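PDB 2ZZJ: glucuronan lyase A from Trichoderma reesei, which acts as an endo-beta-1,4-glucuronan lyase, probably breaking the polysaccharide chain by beta-elimination, and binds a calcium ion. Local coordinates for residues N125-Q130 with T186-S191; I89-A94 with Q194-L199; S121-G126 with V138-L143. All coordinates share one frame; numbering follows the deposited sequence.

Contact 1 (N125-Q130 with T186-S191); sequences NGHYRQ and TVDDDS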
ATOM      1  N   ASN A 125      -4.100  14.317  -6.270  1.00 28.71           N
ATOM      2  CA  ASN A 125      -3.753  15.723  -6.092  1.00 29.96           C
ATOM      3  C   ASN A 125      -5.020  16.576  -6.154  1.00 31.27           C
ATOM      4  O   ASN A 125      -6.094  16.100  -6.544  1.00 30.93           O
ATOM      5  CB  ASN A 125      -2.711  16.179  -7.126  1.00 29.65           C
ATOM      6  CG  ASN A 125      -3.184  15.982  -8.542  1.00 30.54           C
ATOM      7  OD1 ASN A 125      -4.347  16.251  -8.855  1.00 33.98           O
ATOM      8  ND2 ASN A 125      -2.293  15.526  -9.421  1.00 31.48           N
ATOM      9  N   GLY A 126      -4.879  17.836  -5.770  1.00 32.52           N
ATOM     10  CA  GLY A 126      -6.028  18.692  -5.569  1.00 34.00           C
ATOM     11  C   GLY A 126      -6.033  19.158  -4.134  1.00 33.84           C
ATOM     12  O   GLY A 126      -4.986  19.240  -3.506  1.00 34.60           O
ATOM     13  N   HIS A 127      -7.224  19.465  -3.630  1.00 34.90           N
ATOM     14  CA  HIS A 127      -7.432  20.209  -2.368  1.00 34.78           C
ATOM     15  C   HIS A 127      -8.273  19.398  -1.353  1.00 33.98           C
ATOM     16  O   HIS A 127      -7.974  19.374  -0.157  1.00 34.88           O
ATOM     17  CB  HIS A 127      -8.088  21.593  -2.636  1.00 35.22           C
ATOM     18  CG  HIS A 127      -8.211  22.449  -1.409  1.00 37.19           C
ATOM     19  ND1 HIS A 127      -7.117  22.936  -0.722  1.00 38.98           N
ATOM     20  CD2 HIS A 127      -9.301  22.893  -0.736  1.00 39.16           C
ATOM     21  CE1 HIS A 127      -7.525  23.647   0.314  1.00 39.82           C
ATOM     22  NE2 HIS A 127      -8.845  23.626   0.336  1.00 38.69           N
ATOM     23  N   TYR A 128      -9.319  18.741  -1.830  1.00 33.52           N
ATOM     24  CA  TYR A 128     -10.155  17.883  -0.973  1.00 32.99           C
ATOM     25  C   TYR A 128     -10.396  18.461   0.423  1.00 33.30           C
ATOM     26  O   TYR A 128     -10.276  17.765   1.443  1.00 32.23           O
ATOM     27  CB  TYR A 128      -9.532  16.488  -0.849  1.00 32.12           C
ATOM     28  CG  TYR A 128     -10.506  15.365  -0.538  1.00 31.49           C
ATOM     29  CD1 TYR A 128     -11.530  15.037  -1.427  1.00 33.18           C
ATOM     30  CD2 TYR A 128     -10.384  14.598   0.628  1.00 30.96           C
ATOM     31  CE1 TYR A 128     -12.415  13.978  -1.161  1.00 30.95           C
ATOM     32  CE2 TYR A 128     -11.256  13.532   0.895  1.00 30.20           C
ATOM     33  CZ  TYR A 128     -12.273  13.237  -0.008  1.00 30.59           C
ATOM     34  OH  TYR A 128     -13.145  12.191   0.235  1.00 31.93           O
ATOM     35  N   ARG A 129     -10.735  19.748   0.477  1.00 34.03           N
ATOM     36  CA  ARG A 129     -11.061  20.373   1.760  1.00 34.78           C
ATOM     37  C   ARG A 129     -12.111  21.437   1.499  1.00 35.83           C
ATOM     38  O   ARG A 129     -11.968  22.230   0.546  1.00 35.57           O
ATOM     39  CB  ARG A 129      -9.825  21.030   2.379  1.00 34.49           C
ATOM     40  CG  ARG A 129     -10.066  21.638   3.743  1.00 33.57           C
ATOM     41  CD  ARG A 129      -8.798  22.219   4.325  1.00 34.22           C
ATOM     42  NE  ARG A 129      -7.784  21.194   4.561  1.00 32.17           N
ATOM     43  CZ  ARG A 129      -7.769  20.386   5.614  1.00 33.32           C
ATOM     44  NH1 ARG A 129      -8.714  20.460   6.548  1.00 30.18           N
ATOM     45  NH2 ARG A 129      -6.800  19.492   5.731  1.00 34.06           N
ATOM     46  N   GLN A 130     -13.163  21.439   2.322  1.00 36.26           N
ATOM     47  CA  GLN A 130     -14.192  22.498   2.266  1.00 37.76           C
ATOM     48  C   GLN A 130     -13.544  23.882   2.394  1.00 38.42           C
ATOM     49  O   GLN A 130     -12.661  24.074   3.238  1.00 38.80           O
ATOM     50  CB  GLN A 130     -15.243  22.308   3.366  1.00 37.57           C
ATOM     51  CG  GLN A 130     -16.099  21.037   3.218  1.00 37.42           C
ATOM     52  CD  GLN A 130     -17.043  21.073   2.018  1.00 38.57           C
ATOM     53  OE1 GLN A 130     -17.112  22.064   1.274  1.00 40.26           O
ATOM     54  NE2 GLN A 130     -17.781  19.992   1.827  1.00 37.74           N
ATOM     55  N   THR A 186       0.483  14.760  -4.185  1.00 27.31           N
ATOM     56  CA  THR A 186      -0.321  14.782  -2.964  1.00 26.74           C
ATOM     57  C   THR A 186      -1.216  16.030  -2.955  1.00 28.35           C
ATOM     58  O   THR A 186      -1.036  16.926  -3.789  1.00 28.06           O
ATOM     59  CB  THR A 186       0.525  14.668  -1.645  1.00 26.75           C
ATOM     60  OG1 THR A 186      -0.311  14.338  -0.522  1.00 23.79           O
ATOM     61  CG2 THR A 186       1.331  15.950  -1.344  1.00 25.93           C
ATOM     62  N   VAL A 187      -2.164  16.070  -2.020  1.00 28.88           N
ATOM     63  CA  VAL A 187      -3.045  17.225  -1.848  1.00 30.64           C
ATOM     64  C   VAL A 187      -2.290  18.420  -1.253  1.00 31.34           C
ATOM     65  O   VAL A 187      -1.246  18.257  -0.617  1.00 30.90           O
ATOM     66  CB  VAL A 187      -4.332  16.884  -1.002  1.00 29.58           C
ATOM     67  CG1 VAL A 187      -5.239  15.908  -1.768  1.00 31.03           C
ATOM     68  CG2 VAL A 187      -3.997  16.329   0.354  1.00 30.89           C
ATOM     69  N   ASP A 188      -2.821  19.624  -1.467  1.00 32.59           N
ATOM     70  CA  ASP A 188      -2.121  20.838  -1.052  1.00 33.94           C
ATOM     71  C   ASP A 188      -2.286  21.213   0.434  1.00 33.86           C
ATOM     72  O   ASP A 188      -2.668  22.344   0.745  1.00 34.05           O
ATOM     73  CB  ASP A 188      -2.452  22.025  -1.994  1.00 34.40           C
ATOM     74  CG  ASP A 188      -3.936  22.424  -1.975  1.00 36.83           C
ATOM     75  OD1 ASP A 188      -4.759  21.675  -1.401  1.00 37.03           O
ATOM     76  OD2 ASP A 188      -4.274  23.509  -2.532  1.00 37.87           O
ATOM     77  N   ASP A 189      -1.978  20.280   1.337  1.00 33.38           N
ATOM     78  CA  ASP A 189      -1.833  20.575   2.774  1.00 33.78           C
ATOM     79  C   ASP A 189      -0.615  19.864   3.433  1.00 33.48           C
ATOM     80  O   ASP A 189       0.188  19.233   2.736  1.00 33.80           O
ATOM     81  CB  ASP A 189      -3.127  20.302   3.556  1.00 33.68           C
ATOM     82  CG  ASP A 189      -3.437  18.819   3.697  1.00 37.36           C
ATOM     83  OD1 ASP A 189      -2.491  17.970   3.627  1.00 35.86           O
ATOM     84  OD2 ASP A 189      -4.635  18.500   3.917  1.00 37.44           O
ATOM     85  N   ASP A 190      -0.499  19.960   4.756  1.00 32.70           N
ATOM     86  CA  ASP A 190       0.675  19.436   5.485  1.00 32.66           C
ATOM     87  C   ASP A 190       0.318  18.289   6.455  1.00 31.53           C
ATOM     88  O   ASP A 190       0.987  18.074   7.466  1.00 31.17           O
ATOM     89  CB  ASP A 190       1.402  20.565   6.238  1.00 32.97           C
ATOM     90  CG  ASP A 190       1.758  21.747   5.347  1.00 34.96           C
ATOM     91  OD1 ASP A 190       2.183  21.564   4.186  1.00 37.94           O
ATOM     92  OD2 ASP A 190       1.616  22.894   5.825  1.00 38.52           O
ATOM     93  N   SER A 191      -0.751  17.554   6.148  1.00 30.71           N
ATOM     94  CA  SER A 191      -1.107  16.362   6.927  1.00 29.58           C
ATOM     95  C   SER A 191       0.082  15.380   6.870  1.00 27.81           C
ATOM     96  O   SER A 191       0.811  15.361   5.891  1.00 27.79           O
ATOM     97  CB  SER A 191      -2.347  15.666   6.324  1.00 29.75           C
ATOM     98  OG  SER A 191      -3.313  16.585   5.787  1.00 32.47           O
TER
HETATM   99  O   HOH W   1      -2.311  19.005  -5.533  1.00 37.59           O
HETATM  100  O   HOH W   2      -5.710  20.237   0.689  1.00 38.86           O
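His127 and Asp188 meet with the imidazole ring and the carboxylate planes almost perpendicular, 85° apart. The acceptor Asp188 OD1 lies close to the ring plane, and the bond from the histidine ND1 is somewhat bent (152° at the hydrogen). On the carboxylate this donor arrives from the syn side. The first torsion of Asp188 (chi1 63°) sets CG between its own backbone N and carbonyl carbon, and from there OD1 comes within 2.8 Å of His127 ND1. A water reinforces the pair by donating both to His127 O and to Asp188 OD1.

Arg129 and Asp189 form the second polar pair, their side chains crossing at about a right angle. The salt bridge runs from Arg129 NH2 to Asp189 OD2 at 3.0 Å; the oxygen sits in the guanidinium plane, whereas the nitrogen reaches the carboxylate on its anti side, tilted well out of the carboxylate plane. Arg96 NE bridges to the same OD2, which therefore holds two arginines. The other oxygen, Asp189 OD1, accepts from Ser191 N at 3.1 Å, an Asx turn, and from Ser191 OG at 2.7 Å, both from one face of the carboxylate. This turn and the inverse gamma turn centred on Asp188 lie in the loop between strands 175-183 and 192-197 of the jelly roll, where it passes the end of strand 118-126.

At the strand end itself, Gly126 O is held by the main chain of the loop: Asp188 N donates to it at 3.0 Å, and Val187 CA adds a C-H...O contact at 3.3 Å. Val187 CG1 also approaches Tyr128 CB, at 4.4 Å, while the Val187 side chain rests against Met107 of strand 106-115.

Contact 2 (I89-A94 with Q194-L199); sequences IAQFIA and QFRVGL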
ATOM      1  N   ILE A  89      -2.651  -3.876  -1.443  1.00 11.53           N
ATOM      2  CA  ILE A  89      -1.517  -4.439  -0.708  1.00 11.93           C
ATOM      3  C   ILE A  89      -0.681  -3.410   0.103  1.00 10.89           C
ATOM      4  O   ILE A  89       0.097  -3.825   0.976  1.00 10.74           O
ATOM      5  CB  ILE A  89      -0.581  -5.309  -1.585  1.00 13.51           C
ATOM      6  CG1 ILE A  89       0.055  -4.491  -2.736  1.00 12.29           C
ATOM      7  CG2 ILE A  89      -1.346  -6.562  -2.161  1.00 11.66           C
ATOM      8  CD1 ILE A  89       1.155  -5.299  -3.516  1.00 13.79           C
ATOM      9  N   ALA A  90      -0.818  -2.112  -0.206  1.00 10.62           N
ATOM     10  CA  ALA A  90      -0.133  -1.032   0.557  1.00 10.83           C
ATOM     11  C   ALA A  90      -0.859   0.281   0.326  1.00 12.17           C
ATOM     12  O   ALA A  90      -1.515   0.472  -0.730  1.00 12.14           O
ATOM     13  CB  ALA A  90       1.329  -0.889   0.108  1.00 10.96           C
ATOM     14  N   GLN A  91      -0.758   1.204   1.280  1.00 12.33           N
ATOM     15  CA  GLN A  91      -1.391   2.509   1.045  1.00 13.14           C
ATOM     16  C   GLN A  91      -0.833   3.559   1.949  1.00 12.90           C
ATOM     17  O   GLN A  91      -0.398   3.233   3.076  1.00 13.54           O
ATOM     18  CB  GLN A  91      -2.906   2.433   1.247  1.00 12.03           C
ATOM     19  CG  GLN A  91      -3.387   1.913   2.590  1.00 14.03           C
ATOM     20  CD  GLN A  91      -4.890   2.183   2.818  1.00 14.97           C
ATOM     21  OE1 GLN A  91      -5.455   3.102   2.227  1.00 18.74           O
ATOM     22  NE2 GLN A  91      -5.525   1.376   3.657  1.00 16.71           N
ATOM     23  N   PHE A  92      -0.861   4.792   1.449  1.00 12.95           N
ATOM     24  CA  PHE A  92      -0.627   5.986   2.270  1.00 15.05           C
ATOM     25  C   PHE A  92      -1.963   6.590   2.592  1.00 16.53           C
ATOM     26  O   PHE A  92      -2.839   6.716   1.696  1.00 17.32           O
ATOM     27  CB  PHE A  92       0.214   6.983   1.506  1.00 14.39           C
ATOM     28  CG  PHE A  92       1.630   6.519   1.278  1.00 14.88           C
ATOM     29  CD1 PHE A  92       2.620   6.797   2.241  1.00 14.63           C
ATOM     30  CD2 PHE A  92       1.979   5.819   0.130  1.00 14.23           C
ATOM     31  CE1 PHE A  92       3.944   6.400   2.040  1.00 15.99           C
ATOM     32  CE2 PHE A  92       3.308   5.399  -0.064  1.00 16.57           C
ATOM     33  CZ  PHE A  92       4.279   5.692   0.909  1.00 14.82           C
ATOM     34  N   ILE A  93      -2.128   6.971   3.853  1.00 17.85           N
ATOM     35  CA  ILE A  93      -3.422   7.451   4.320  1.00 18.57           C
ATOM     36  C   ILE A  93      -3.277   8.386   5.523  1.00 20.02           C
ATOM     37  O   ILE A  93      -2.534   8.097   6.492  1.00 19.47           O
ATOM     38  CB  ILE A  93      -4.388   6.249   4.593  1.00 18.28           C
ATOM     39  CG1 ILE A  93      -5.809   6.723   4.989  1.00 17.07           C
ATOM     40  CG2 ILE A  93      -3.780   5.255   5.624  1.00 19.38           C
ATOM     41  CD1 ILE A  93      -6.759   5.570   5.180  1.00 18.84           C
ATOM     42  N   ALA A  94      -4.009   9.507   5.457  1.00 21.04           N
ATOM     43  CA  ALA A  94      -4.030  10.495   6.541  1.00 22.95           C
ATOM     44  C   ALA A  94      -5.447  10.680   7.060  1.00 24.32           C
ATOM     45  O   ALA A  94      -6.403  10.646   6.285  1.00 25.20           O
ATOM     46  CB  ALA A  94      -3.534  11.813   6.050  1.00 22.60           C
ATOM     47  N   GLN A 194       0.163   8.188   6.995  1.00 18.71           N
ATOM     48  CA  GLN A 194       0.727   6.917   7.436  1.00 18.86           C
ATOM     49  C   GLN A 194       1.145   6.124   6.204  1.00 17.96           C
ATOM     50  O   GLN A 194       0.613   6.332   5.120  1.00 17.44           O
ATOM     51  CB  GLN A 194      -0.309   6.090   8.179  1.00 18.52           C
ATOM     52  CG  GLN A 194      -1.063   6.816   9.278  1.00 22.11           C
ATOM     53  CD  GLN A 194      -2.105   5.942   9.869  1.00 26.83           C
ATOM     54  OE1 GLN A 194      -2.593   5.009   9.225  1.00 29.03           O
ATOM     55  NE2 GLN A 194      -2.482   6.229  11.117  1.00 31.36           N
ATOM     56  N   PHE A 195       2.112   5.226   6.386  1.00 17.11           N
ATOM     57  CA  PHE A 195       2.459   4.257   5.348  1.00 16.00           C
ATOM     58  C   PHE A 195       2.020   2.921   5.920  1.00 15.22           C
ATOM     59  O   PHE A 195       2.512   2.491   6.979  1.00 15.65           O
ATOM     60  CB  PHE A 195       3.960   4.283   5.098  1.00 15.87           C
ATOM     61  CG  PHE A 195       4.434   3.224   4.142  1.00 15.47           C
ATOM     62  CD1 PHE A 195       3.716   2.940   2.973  1.00 16.03           C
ATOM     63  CD2 PHE A 195       5.598   2.497   4.428  1.00 16.06           C
ATOM     64  CE1 PHE A 195       4.161   1.955   2.055  1.00 16.13           C
ATOM     65  CE2 PHE A 195       6.064   1.487   3.511  1.00 13.94           C
ATOM     66  CZ  PHE A 195       5.345   1.225   2.347  1.00 15.03           C
ATOM     67  N   ARG A 196       1.061   2.283   5.254  1.00 13.56           N
ATOM     68  CA  ARG A 196       0.580   0.986   5.695  1.00 13.10           C
ATOM     69  C   ARG A 196       0.936  -0.089   4.675  1.00 13.29           C
ATOM     70  O   ARG A 196       0.858   0.146   3.440  1.00 11.81           O
ATOM     71  CB  ARG A 196      -0.932   0.988   5.837  1.00 13.73           C
ATOM     72  CG  ARG A 196      -1.463   2.059   6.779  1.00 14.88           C
ATOM     73  CD  ARG A 196      -2.922   1.813   6.938  1.00 19.00           C
ATOM     74  NE  ARG A 196      -3.537   2.814   7.801  1.00 18.38           N
ATOM     75  CZ  ARG A 196      -4.851   2.920   7.963  1.00 24.17           C
ATOM     76  NH1 ARG A 196      -5.685   2.081   7.324  1.00 22.34           N
ATOM     77  NH2 ARG A 196      -5.326   3.878   8.750  1.00 23.21           N
ATOM     78  N   VAL A 197       1.314  -1.263   5.181  1.00 13.00           N
ATOM     79  CA  VAL A 197       1.391  -2.428   4.290  1.00 12.84           C
ATOM     80  C   VAL A 197       0.438  -3.509   4.791  1.00 12.92           C
ATOM     81  O   VAL A 197       0.282  -3.719   6.013  1.00 12.64           O
ATOM     82  CB  VAL A 197       2.853  -2.967   4.019  1.00 14.41           C
ATOM     83  CG1 VAL A 197       3.768  -1.873   3.423  1.00 16.09           C
ATOM     84  CG2 VAL A 197       3.459  -3.640   5.267  1.00 14.73           C
ATOM     85  N   GLY A 198      -0.214  -4.201   3.866  1.00 11.56           N
ATOM     86  CA  GLY A 198      -1.099  -5.274   4.273  1.00 11.24           C
ATOM     87  C   GLY A 198      -2.248  -5.508   3.319  1.00 11.92           C
ATOM     88  O   GLY A 198      -2.507  -4.693   2.420  1.00 12.62           O
ATOM     89  N   LEU A 199      -2.932  -6.624   3.548  1.00 12.20           N
ATOM     90  CA  LEU A 199      -4.021  -7.046   2.656  1.00 12.98           C
ATOM     91  C   LEU A 199      -5.273  -6.285   3.057  1.00 13.81           C
ATOM     92  O   LEU A 199      -5.783  -6.453   4.187  1.00 15.00           O
ATOM     93  CB  LEU A 199      -4.240  -8.557   2.791  1.00 12.26           C
ATOM     94  CG  LEU A 199      -5.458  -9.110   2.009  1.00 13.26           C
ATOM     95  CD1 LEU A 199      -5.374  -8.798   0.473  1.00 14.10           C
ATOM     96  CD2 LEU A 199      -5.517 -10.584   2.256  1.00 13.78           C
TER
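Strands 89-94 and 194-197 run antiparallel, their axes 167° apart, with Gln91-Arg196 and Ile93-Gln194 as hydrogen-bonded pairs, and Gly198 N donates to Ile89 O at 2.9 Å. On one face, Phe92 and Phe195 make an offset stack from a non-hydrogen-bonded pair, ring centroids 4.8 Å apart and planes 22° from parallel. Phe195 CD1 lies over one face of the Phe92 ring, displaced toward its rim, 3.5 Å from Phe92 CZ. Ala90 CB touches Val197 CG1 at 4.2 Å on the same face of the sheet.

The opposite face is built round Arg196. Its chain is extended from CG to NE, and it grips Gln194 side-on: NE gives a bond of 2.8 Å to Gln194 OE1, and NH2 a second one of 3.0 Å to that same oxygen. These two bonds, both within about 5° of the guanidinium plane, fix the rotation of the group, and Ile93 CG2 lies on one of its faces, 3.3 Å from Arg196 NE. Gln91 runs beside Arg196 in the same direction, and Glu55 takes both ends: OE1 bridges to Arg196 NH1 and OE2 accepts from Gln91 NE2.

A classic beta bulge sets Ile89 and Ala90 together opposite Ile112 of strand 106-115. The stacked phenyls meet Tyr70, Trp160, Val224 and Val226 of the other sheet, and this division into an aromatic face between the sheets and a charged network behind it fits the beta-sandwich of a jelly roll.

Contact 3 (S121-G126 with V138-L143); sequences SRYVNG and VTRPNL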
ATOM      1  N   SER A 121      -1.131   1.284  -9.358  1.00 15.77           N
ATOM      2  CA  SER A 121      -0.959   2.282  -8.304  1.00 15.41           C
ATOM      3  C   SER A 121      -1.660   3.550  -8.710  1.00 18.04           C
ATOM      4  O   SER A 121      -2.298   3.587  -9.771  1.00 17.75           O
ATOM      5  CB  SER A 121       0.518   2.536  -7.945  1.00 16.75           C
ATOM      6  OG  SER A 121       0.605   3.297  -6.732  1.00 14.96           O
ATOM      7  N   ARG A 122      -1.574   4.569  -7.867  1.00 17.89           N
ATOM      8  CA  ARG A 122      -2.198   5.857  -8.167  1.00 18.99           C
ATOM      9  C   ARG A 122      -1.569   6.904  -7.301  1.00 20.38           C
ATOM     10  O   ARG A 122      -0.876   6.574  -6.349  1.00 19.67           O
ATOM     11  CB  ARG A 122      -3.684   5.794  -7.825  1.00 18.80           C
ATOM     12  CG  ARG A 122      -3.954   5.713  -6.362  1.00 18.24           C
ATOM     13  CD  ARG A 122      -5.427   5.544  -6.043  1.00 18.72           C
ATOM     14  NE  ARG A 122      -5.731   6.211  -4.792  1.00 17.93           N
ATOM     15  CZ  ARG A 122      -6.962   6.456  -4.346  1.00 22.96           C
ATOM     16  NH1 ARG A 122      -7.140   7.071  -3.190  1.00 20.77           N
ATOM     17  NH2 ARG A 122      -8.028   6.087  -5.062  1.00 22.25           N
ATOM     18  N   TYR A 123      -1.787   8.174  -7.639  1.00 20.22           N
ATOM     19  CA  TYR A 123      -1.552   9.247  -6.703  1.00 22.73           C
ATOM     20  C   TYR A 123      -2.759  10.173  -6.801  1.00 23.85           C
ATOM     21  O   TYR A 123      -3.541  10.086  -7.770  1.00 23.51           O
ATOM     22  CB  TYR A 123      -0.249   9.994  -6.999  1.00 23.45           C
ATOM     23  CG  TYR A 123      -0.082  10.486  -8.431  1.00 23.03           C
ATOM     24  CD1 TYR A 123      -0.522  11.768  -8.826  1.00 26.22           C
ATOM     25  CD2 TYR A 123       0.515   9.693  -9.382  1.00 23.06           C
ATOM     26  CE1 TYR A 123      -0.362  12.224 -10.161  1.00 26.19           C
ATOM     27  CE2 TYR A 123       0.680  10.129 -10.708  1.00 24.44           C
ATOM     28  CZ  TYR A 123       0.236  11.408 -11.094  1.00 26.93           C
ATOM     29  OH  TYR A 123       0.413  11.819 -12.429  1.00 27.43           O
ATOM     30  N   VAL A 124      -2.898  11.029  -5.794  1.00 25.21           N
ATOM     31  CA  VAL A 124      -4.013  11.963  -5.668  1.00 26.70           C
ATOM     32  C   VAL A 124      -3.467  13.377  -5.570  1.00 27.82           C
ATOM     33  O   VAL A 124      -2.480  13.624  -4.878  1.00 28.04           O
ATOM     34  CB  VAL A 124      -4.862  11.610  -4.418  1.00 26.05           C
ATOM     35  CG1 VAL A 124      -6.015  12.553  -4.235  1.00 28.84           C
ATOM     36  CG2 VAL A 124      -5.416  10.194  -4.563  1.00 26.41           C
ATOM     37  N   ASN A 125      -4.100  14.317  -6.270  1.00 28.71           N
ATOM     38  CA  ASN A 125      -3.753  15.723  -6.092  1.00 29.96           C
ATOM     39  C   ASN A 125      -5.020  16.576  -6.154  1.00 31.27           C
ATOM     40  O   ASN A 125      -6.094  16.100  -6.544  1.00 30.93           O
ATOM     41  CB  ASN A 125      -2.711  16.179  -7.126  1.00 29.65           C
ATOM     42  CG  ASN A 125      -3.184  15.982  -8.542  1.00 30.54           C
ATOM     43  OD1 ASN A 125      -4.347  16.251  -8.855  1.00 33.98           O
ATOM     44  ND2 ASN A 125      -2.293  15.526  -9.421  1.00 31.48           N
ATOM     45  N   GLY A 126      -4.879  17.836  -5.770  1.00 32.52           N
ATOM     46  CA  GLY A 126      -6.028  18.692  -5.569  1.00 34.00           C
ATOM     47  C   GLY A 126      -6.033  19.158  -4.134  1.00 33.84           C
ATOM     48  O   GLY A 126      -4.986  19.240  -3.506  1.00 34.60           O
ATOM     49  N   VAL A 138      -5.110  10.046 -10.162  1.00 27.62           N
ATOM     50  CA  VAL A 138      -4.434   9.549 -11.370  1.00 27.33           C
ATOM     51  C   VAL A 138      -4.067   8.079 -11.157  1.00 26.90           C
ATOM     52  O   VAL A 138      -3.186   7.781 -10.352  1.00 25.72           O
ATOM     53  CB  VAL A 138      -3.170  10.354 -11.687  1.00 26.96           C
ATOM     54  CG1 VAL A 138      -2.448   9.764 -12.881  1.00 27.82           C
ATOM     55  CG2 VAL A 138      -3.514  11.853 -11.935  1.00 27.98           C
ATOM     56  N   THR A 139      -4.741   7.184 -11.873  1.00 26.53           N
ATOM     57  CA  THR A 139      -4.477   5.754 -11.775  1.00 25.79           C
ATOM     58  C   THR A 139      -3.467   5.346 -12.820  1.00 25.91           C
ATOM     59  O   THR A 139      -3.557   5.765 -13.981  1.00 26.09           O
ATOM     60  CB  THR A 139      -5.778   4.949 -11.919  1.00 26.39           C
ATOM     61  OG1 THR A 139      -6.625   5.272 -10.814  1.00 26.87           O
ATOM     62  CG2 THR A 139      -5.520   3.442 -11.904  1.00 26.24           C
ATOM     63  N   ARG A 140      -2.486   4.545 -12.399  1.00 24.14           N
ATOM     64  CA  ARG A 140      -1.477   4.026 -13.288  1.00 24.27           C
ATOM     65  C   ARG A 140      -1.574   2.504 -13.308  1.00 23.79           C
ATOM     66  O   ARG A 140      -1.121   1.848 -12.348  1.00 23.63           O
ATOM     67  CB  ARG A 140      -0.086   4.500 -12.845  1.00 23.70           C
ATOM     68  CG  ARG A 140       0.099   6.036 -12.940  1.00 26.05           C
ATOM     69  CD  ARG A 140      -0.077   6.496 -14.404  1.00 28.90           C
ATOM     70  NE  ARG A 140       0.213   7.917 -14.610  1.00 30.16           N
ATOM     71  CZ  ARG A 140      -0.255   8.643 -15.629  1.00 30.60           C
ATOM     72  NH1 ARG A 140      -1.065   8.104 -16.557  1.00 28.25           N
ATOM     73  NH2 ARG A 140       0.080   9.920 -15.718  1.00 28.53           N
ATOM     74  N   PRO A 141      -2.213   1.939 -14.358  1.00 23.39           N
ATOM     75  CA  PRO A 141      -2.508   0.527 -14.359  1.00 22.24           C
ATOM     76  C   PRO A 141      -1.359  -0.292 -14.905  1.00 22.13           C
ATOM     77  O   PRO A 141      -0.444   0.269 -15.511  1.00 22.73           O
ATOM     78  CB  PRO A 141      -3.700   0.444 -15.320  1.00 23.28           C
ATOM     79  CG  PRO A 141      -3.368   1.493 -16.361  1.00 23.34           C
ATOM     80  CD  PRO A 141      -2.737   2.610 -15.579  1.00 23.55           C
ATOM     81  N   ASN A 142      -1.422  -1.602 -14.685  1.00 20.44           N
ATOM     82  CA  ASN A 142      -0.620  -2.591 -15.383  1.00 20.14           C
ATOM     83  C   ASN A 142       0.858  -2.279 -15.286  1.00 20.28           C
ATOM     84  O   ASN A 142       1.589  -2.378 -16.276  1.00 20.21           O
ATOM     85  CB  ASN A 142      -1.051  -2.701 -16.866  1.00 19.95           C
ATOM     86  CG  ASN A 142      -2.550  -2.887 -17.008  1.00 21.29           C
ATOM     87  OD1 ASN A 142      -3.131  -3.764 -16.362  1.00 20.02           O
ATOM     88  ND2 ASN A 142      -3.188  -2.062 -17.853  1.00 24.13           N
ATOM     89  N   LEU A 143       1.295  -1.905 -14.086  1.00 19.25           N
ATOM     90  CA  LEU A 143       2.711  -1.594 -13.878  1.00 18.31           C
ATOM     91  C   LEU A 143       3.593  -2.798 -14.072  1.00 18.73           C
ATOM     92  O   LEU A 143       4.745  -2.682 -14.539  1.00 18.11           O
ATOM     93  CB  LEU A 143       2.942  -0.996 -12.494  1.00 19.32           C
ATOM     94  CG  LEU A 143       2.142   0.257 -12.159  1.00 20.01           C
ATOM     95  CD1 LEU A 143       2.253   0.606 -10.683  1.00 22.88           C
ATOM     96  CD2 LEU A 143       2.666   1.402 -13.025  1.00 25.08           C
TER
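Tyr123 and Val138 stand side by side on neighbouring antiparallel strands, pointing the same way from a hydrogen-bonded pair. The tyrosine leaves the backbone with CG between N and the carbonyl carbon (chi1 52°). From CB the chain reaches a ring that spreads one face against the valine. CD1 is the first ring atom to meet it, at the margin of contact, and CE1 then touches Val138 CG2 at 3.6 Å. Across the ring, CE2 approaches Val138 CG1 at 3.8 Å; both methyls come over the same face, CG2 at CE1 and CG1 toward CZ and OH. Between them Tyr123 CZ lies 3.6 Å from Val138 CB, which sits over the ring face, 3.8 Å from the centroid of the Tyr123 ring and 20° off the normal: a CH-pi contact. At the tip, OH again touches Val138 CG1, and Arg140 NH2 is 3.8 Å from Tyr123 OH.

What the hydroxyl bonds to is Glu180, through OE1; beyond the two strands, Glu180 OE2 also makes a salt bridge with Arg140 NE. One carboxylate thus holds the tyrosine hydroxyl and the arginine NE, and the planes of the phenol and guanidinium stay 61° apart. Val138 CG1 also lies over a face of the Arg140 guanidinium, which places this methyl against phenol and cation together.

Further along the strands, Ser121 and Arg140 exchange a reciprocal pair of main-chain bonds, Arg140 N to Ser121 O at 2.8 Å being the shorter. Leu143 CD1 packs on Ser121 CB at 3.8 Å where the second strand turns its corner. The face carrying Ser121 and Tyr123 meets Phe168, and Ser121 also touches Ile170, both from strand 166-172 of the opposing sheet. Strands 118-126 and 135-145 form a beta hairpin at one side of the jelly-roll sandwich.

In the fold
Contact 2 is buried near the centre of the chain, whereas contacts 1 and 3 are only partly buried and lie further out, contact 3 in the same sheet and contact 1 where a loop meets that sheet. Contacts 1 and 3 both use strand 118-126 and share Asn125 and Gly126; Val187 CG1 of the loop touches Val124 CG1 of the hairpin strand at 4.2 Å. Contacts 1 and 2 meet through Ser191 CB and Ala94 CB, 4.0 Å apart. Chemistry follows place: core strand pairing with stacked phenyls on one face and a buried arginine network on the other, a tyrosine-valine contact in the hairpin pairing, and carboxylates bound to histidine and arginine at the loop.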